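Collagen adhesin (Staphylococcus aureus, PDB 2F68) binds collagen at the staphylococcal cell surface, probably by closing its extracellular domains round the triple helix in a "collagen hug". Local coordinates at residues Gln275-Glu280 with Glu285-Ser290; Asn175-Val180 with Asn204-His209. One frame throughout, in Å; residues are numbered along the deposited sequence.

Interaction 1 of 2, residues Gln275-Glu280 with Glu285-Ser290; sequences QAWYQE and EVNGKS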
# COMPACT_ATOMS: atom_id res chain seq x y z
N GLN A 275 6.04 -12.00 -18.81
CA GLN A 275 5.98 -13.29 -19.49
C GLN A 275 7.16 -14.16 -19.06
O GLN A 275 8.27 -13.65 -18.87
CB GLN A 275 5.98 -13.11 -21.02
CG GLN A 275 4.77 -12.36 -21.58
CD GLN A 275 4.93 -10.85 -21.52
OE1 GLN A 275 5.99 -10.31 -21.85
NE2 GLN A 275 3.88 -10.16 -21.12
N ALA A 276 6.93 -15.46 -18.92
CA ALA A 276 7.94 -16.37 -18.38
C ALA A 276 8.28 -17.53 -19.30
O ALA A 276 7.40 -18.16 -19.88
CB ALA A 276 7.51 -16.88 -17.01
N TRP A 277 9.58 -17.81 -19.42
CA TRP A 277 10.09 -18.96 -20.16
C TRP A 277 10.93 -19.85 -19.25
O TRP A 277 12.06 -19.49 -18.90
CB TRP A 277 10.92 -18.52 -21.37
CG TRP A 277 10.11 -17.98 -22.51
CD1 TRP A 277 9.67 -18.68 -23.60
CD2 TRP A 277 9.66 -16.64 -22.69
NE1 TRP A 277 8.97 -17.85 -24.44
CE2 TRP A 277 8.95 -16.59 -23.91
CE3 TRP A 277 9.78 -15.46 -21.94
CZ2 TRP A 277 8.36 -15.42 -24.39
CZ3 TRP A 277 9.20 -14.29 -22.42
CH2 TRP A 277 8.50 -14.28 -23.64
N TYR A 278 10.37 -21.00 -18.86
CA TYR A 278 11.07 -21.94 -17.98
C TYR A 278 10.56 -23.38 -18.14
O TYR A 278 9.48 -23.60 -18.70
CB TYR A 278 10.96 -21.50 -16.51
CG TYR A 278 9.55 -21.46 -15.96
CD1 TYR A 278 8.97 -22.60 -15.40
CD2 TYR A 278 8.80 -20.29 -15.98
CE1 TYR A 278 7.68 -22.58 -14.89
CE2 TYR A 278 7.51 -20.25 -15.47
CZ TYR A 278 6.95 -21.40 -14.93
OH TYR A 278 5.67 -21.36 -14.42
N GLN A 279 11.33 -24.33 -17.63
CA GLN A 279 10.92 -25.73 -17.58
C GLN A 279 11.57 -26.47 -16.41
O GLN A 279 12.77 -26.76 -16.43
CB GLN A 279 11.23 -26.45 -18.90
CG GLN A 279 10.78 -27.91 -18.94
CD GLN A 279 11.08 -28.60 -20.26
OE1 GLN A 279 11.67 -28.02 -21.17
NE2 GLN A 279 10.66 -29.86 -20.38
N GLU A 280 10.77 -26.76 -15.39
CA GLU A 280 11.20 -27.62 -14.28
C GLU A 280 11.38 -29.03 -14.82
O GLU A 280 10.51 -29.55 -15.53
CB GLU A 280 10.16 -27.63 -13.16
CG GLU A 280 9.93 -26.28 -12.49
CD GLU A 280 8.94 -26.36 -11.34
OE1 GLU A 280 9.20 -27.10 -10.37
OE2 GLU A 280 7.90 -25.67 -11.41
N GLU A 285 7.04 -27.78 -20.29
CA GLU A 285 7.73 -26.54 -20.64
C GLU A 285 6.78 -25.35 -20.72
O GLU A 285 5.76 -25.40 -21.41
CB GLU A 285 8.50 -26.70 -21.96
CG GLU A 285 9.49 -25.57 -22.25
CD GLU A 285 10.17 -25.71 -23.60
OE1 GLU A 285 9.59 -26.32 -24.52
OE2 GLU A 285 11.30 -25.18 -23.75
N VAL A 286 7.12 -24.28 -20.01
CA VAL A 286 6.36 -23.04 -20.03
C VAL A 286 7.00 -22.08 -21.03
O VAL A 286 8.17 -21.71 -20.90
CB VAL A 286 6.27 -22.40 -18.62
CG1 VAL A 286 5.70 -20.99 -18.68
CG2 VAL A 286 5.43 -23.27 -17.69
N ASN A 287 6.22 -21.69 -22.04
CA ASN A 287 6.71 -20.82 -23.11
C ASN A 287 5.89 -19.54 -23.25
O ASN A 287 4.91 -19.50 -23.99
CB ASN A 287 6.76 -21.58 -24.44
CG ASN A 287 7.70 -22.78 -24.40
OD1 ASN A 287 8.84 -22.68 -23.96
ND2 ASN A 287 7.22 -23.92 -24.88
N GLY A 288 6.31 -18.50 -22.53
CA GLY A 288 5.68 -17.19 -22.61
C GLY A 288 4.30 -17.10 -21.98
O GLY A 288 3.39 -16.49 -22.54
N LYS A 289 4.15 -17.72 -20.80
CA LYS A 289 2.90 -17.66 -20.05
C LYS A 289 2.82 -16.34 -19.29
O LYS A 289 3.81 -15.87 -18.73
CB LYS A 289 2.78 -18.84 -19.09
CG LYS A 289 1.39 -19.06 -18.52
CD LYS A 289 1.35 -20.26 -17.59
CE LYS A 289 -0.02 -20.45 -16.96
NZ LYS A 289 -0.36 -19.38 -15.98
N SER A 290 1.63 -15.74 -19.28
CA SER A 290 1.41 -14.45 -18.63
C SER A 290 1.26 -14.57 -17.12
O SER A 290 0.51 -15.42 -16.62
CB SER A 290 0.18 -13.75 -19.23
OG SER A 290 0.38 -13.46 -20.60
O HOH W 1 0.67 -10.37 -20.05
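Trp277 and Gly288 meet face on: the indole lies over the glycine backbone, with Gly288 CA 3.9 Å from the centroid of the six-membered ring in a CH-pi contact. Gly288 N sits above the same face, 3.3 Å from Trp277 NE1; both are donors, so this is packing. With CG beside its backbone N (chi1 -74°), Trp277 carries its ring back across the partner chain. On the other side of the hairpin Val286 drops CB onto the centre of the Tyr278 ring, 3.9 Å from the centroid, and Val286 CG2 reaches Tyr278 CE1 at 3.7 Å. Next to the connecting loop, the Gln279 and Glu285 side chains cross, Gln279 OE1 3.5 Å from Glu285 CG, while the Glu285 carboxylate pairs with Lys182.

Between these layers, Val286 N donates to Tyr278 O at 2.8 Å. Gly288 and Lys289 both face Ala276 in a G1 bulge: Gly288 N bonds to Ala276 O at 2.9 Å, and Lys289 N adds a weak bond.

The contact thus joins an antiparallel hairpin by backbone bonds and places one aromatic CH-pi contact on each face, the glycine allowing the positive phi (72°) at which the strand turns its corner.

Interaction 2 of 2, residues Asn175-Val180 with Asn204-His209; sequences NEKSYV and NVTGTH
Lys177 and Gly207 mark the closest backbone approach, their CA atoms 6.8 Å apart, where the loop Asn175-Val180 passes the end of strand 194-207 without pairing to it. Lys177 has left-handed helical backbone angles (55/45°), and from this turn its CB points toward the strand. The contact is therefore made almost wholly by one long side chain, and it buries little surface.

The lysine runs nearly straight through CG and CD, its methylenes passing over the peptide between Thr206 and Gly207. Lys177 CD lies 3.9 Å from Gly207 CA, and Lys177 CE comes nearest of all, 3.4 Å from Thr206 O. The Thr206 side chain meets the lysine at about a right angle, its OG1 3.7 Å from Lys177 CE. At its last torsion the lysine bends (chi4 70°), which leaves Lys177 NZ 3.9 Å from Thr206 OG1, too far for a hydrogen bond. Gly207 itself has backbone angles that call for glycine, and it gives the CD methylene a bare CA to rest against.

Ser253 of the neighbouring strand 252-262 ties the two sides together: the side chains of both Lys177 and Thr206 touch it, and its backbone bonds to that of Thr206. The loop is fastened through the Asn175 side-chain amide to Val151 O and braced within itself by Ser178 N to Asn174 OD1.

What passes between the segments is van der Waals contact with an electrostatic tint. The CE methylene, next to the ammonium group, is probably polarised enough to favour its place beside the carbonyl oxygen of Thr206, but the charge makes no direct bond to the strand. The result is a light surface contact that lays a loop of the collagen-binding domain against the end of a sheet strand.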
# COMPACT_ATOMS: atom_id res chain seq x y z
N ASN A 175 10.37 -20.44 -6.66
CA ASN A 175 10.06 -20.35 -5.23
C ASN A 175 10.36 -21.60 -4.41
O ASN A 175 10.63 -21.51 -3.21
CB ASN A 175 8.60 -19.94 -5.03
CG ASN A 175 8.30 -18.55 -5.55
OD1 ASN A 175 8.87 -17.56 -5.08
ND2 ASN A 175 7.41 -18.46 -6.53
N GLU A 176 10.32 -22.76 -5.06
CA GLU A 176 10.55 -24.04 -4.38
C GLU A 176 11.98 -24.56 -4.55
O GLU A 176 12.30 -25.67 -4.11
CB GLU A 176 9.53 -25.09 -4.86
CG GLU A 176 8.07 -24.75 -4.55
CD GLU A 176 7.78 -24.62 -3.06
OE1 GLU A 176 8.20 -25.51 -2.29
OE2 GLU A 176 7.12 -23.64 -2.67
N LYS A 177 12.83 -23.74 -5.17
CA LYS A 177 14.25 -24.06 -5.40
C LYS A 177 14.45 -25.39 -6.13
O LYS A 177 15.30 -26.20 -5.75
CB LYS A 177 15.04 -24.03 -4.08
CG LYS A 177 14.98 -22.71 -3.32
CD LYS A 177 15.63 -22.83 -1.95
CE LYS A 177 15.39 -21.58 -1.11
NZ LYS A 177 13.97 -21.45 -0.68
N SER A 178 13.67 -25.59 -7.19
CA SER A 178 13.72 -26.83 -7.97
C SER A 178 14.77 -26.75 -9.08
O SER A 178 15.14 -25.66 -9.52
CB SER A 178 12.34 -27.14 -8.57
OG SER A 178 11.90 -26.09 -9.41
N TYR A 179 15.23 -27.92 -9.52
CA TYR A 179 16.18 -28.02 -10.63
C TYR A 179 15.51 -27.62 -11.94
O TYR A 179 14.37 -28.01 -12.21
CB TYR A 179 16.75 -29.44 -10.73
CG TYR A 179 17.73 -29.64 -11.87
CD1 TYR A 179 19.09 -29.35 -11.70
CD2 TYR A 179 17.31 -30.13 -13.10
CE1 TYR A 179 20.00 -29.54 -12.75
CE2 TYR A 179 18.21 -30.31 -14.15
CZ TYR A 179 19.55 -30.02 -13.96
OH TYR A 179 20.44 -30.21 -15.00
N VAL A 180 16.22 -26.85 -12.75
CA VAL A 180 15.70 -26.37 -14.03
C VAL A 180 16.54 -26.90 -15.21
O VAL A 180 17.77 -26.94 -15.14
CB VAL A 180 15.55 -24.82 -14.04
CG1 VAL A 180 16.90 -24.11 -14.17
CG2 VAL A 180 14.59 -24.37 -15.14
N ASN A 204 16.91 -10.59 -4.04
CA ASN A 204 17.13 -11.53 -2.94
C ASN A 204 17.22 -12.97 -3.45
O ASN A 204 16.27 -13.50 -4.02
CB ASN A 204 16.02 -11.40 -1.89
CG ASN A 204 16.33 -12.18 -0.62
OD1 ASN A 204 17.47 -12.19 -0.13
ND2 ASN A 204 15.32 -12.84 -0.07
N VAL A 205 18.38 -13.58 -3.24
CA VAL A 205 18.62 -14.96 -3.66
C VAL A 205 18.74 -15.87 -2.43
O VAL A 205 19.49 -15.58 -1.50
CB VAL A 205 19.89 -15.10 -4.55
CG1 VAL A 205 19.94 -16.47 -5.20
CG2 VAL A 205 19.92 -14.01 -5.62
N THR A 206 17.97 -16.96 -2.44
CA THR A 206 18.00 -17.95 -1.36
C THR A 206 18.18 -19.36 -1.90
O THR A 206 17.58 -19.73 -2.91
CB THR A 206 16.71 -17.90 -0.49
OG1 THR A 206 15.56 -17.92 -1.34
CG2 THR A 206 16.68 -16.65 0.38
N GLY A 207 19.02 -20.14 -1.23
CA GLY A 207 19.31 -21.51 -1.63
C GLY A 207 20.78 -21.86 -1.50
O GLY A 207 21.38 -21.69 -0.44
N THR A 208 21.37 -22.34 -2.60
CA THR A 208 22.78 -22.70 -2.64
C THR A 208 23.66 -21.44 -2.73
O THR A 208 24.72 -21.37 -2.12
CB THR A 208 23.10 -23.65 -3.83
OG1 THR A 208 22.08 -24.66 -3.92
CG2 THR A 208 24.46 -24.32 -3.64
N HIS A 209 23.19 -20.46 -3.50
CA HIS A 209 23.90 -19.20 -3.68
C HIS A 209 23.18 -18.06 -2.96
O HIS A 209 22.78 -17.07 -3.57
CB HIS A 209 24.05 -18.88 -5.18
CG HIS A 209 24.78 -19.93 -5.95
ND1 HIS A 209 26.11 -19.82 -6.29
CD2 HIS A 209 24.37 -21.12 -6.46
CE1 HIS A 209 26.49 -20.89 -6.97
NE2 HIS A 209 25.44 -21.69 -7.09

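In the fold
Both contacts belong to the collagen-binding domain and follow each other along the chain, with interaction 2 closing before interaction 1 opens; their centres are about 17 Å apart. They meet where loop 175-180 passes just beyond strand 269-278: Ser178 OG lies 3.0 Å from Glu280 OE1, a probable hydrogen bond, and Val180 CG2 packs 3.3 Å from Gln279 O. Just past the loop, Ser181 bonds to Gln279, so one run of chain borders the hairpin of interaction 1 while Lys177 leans on the other sheet. Residues 175-180 thus bridge the domain's two antiparallel sheets.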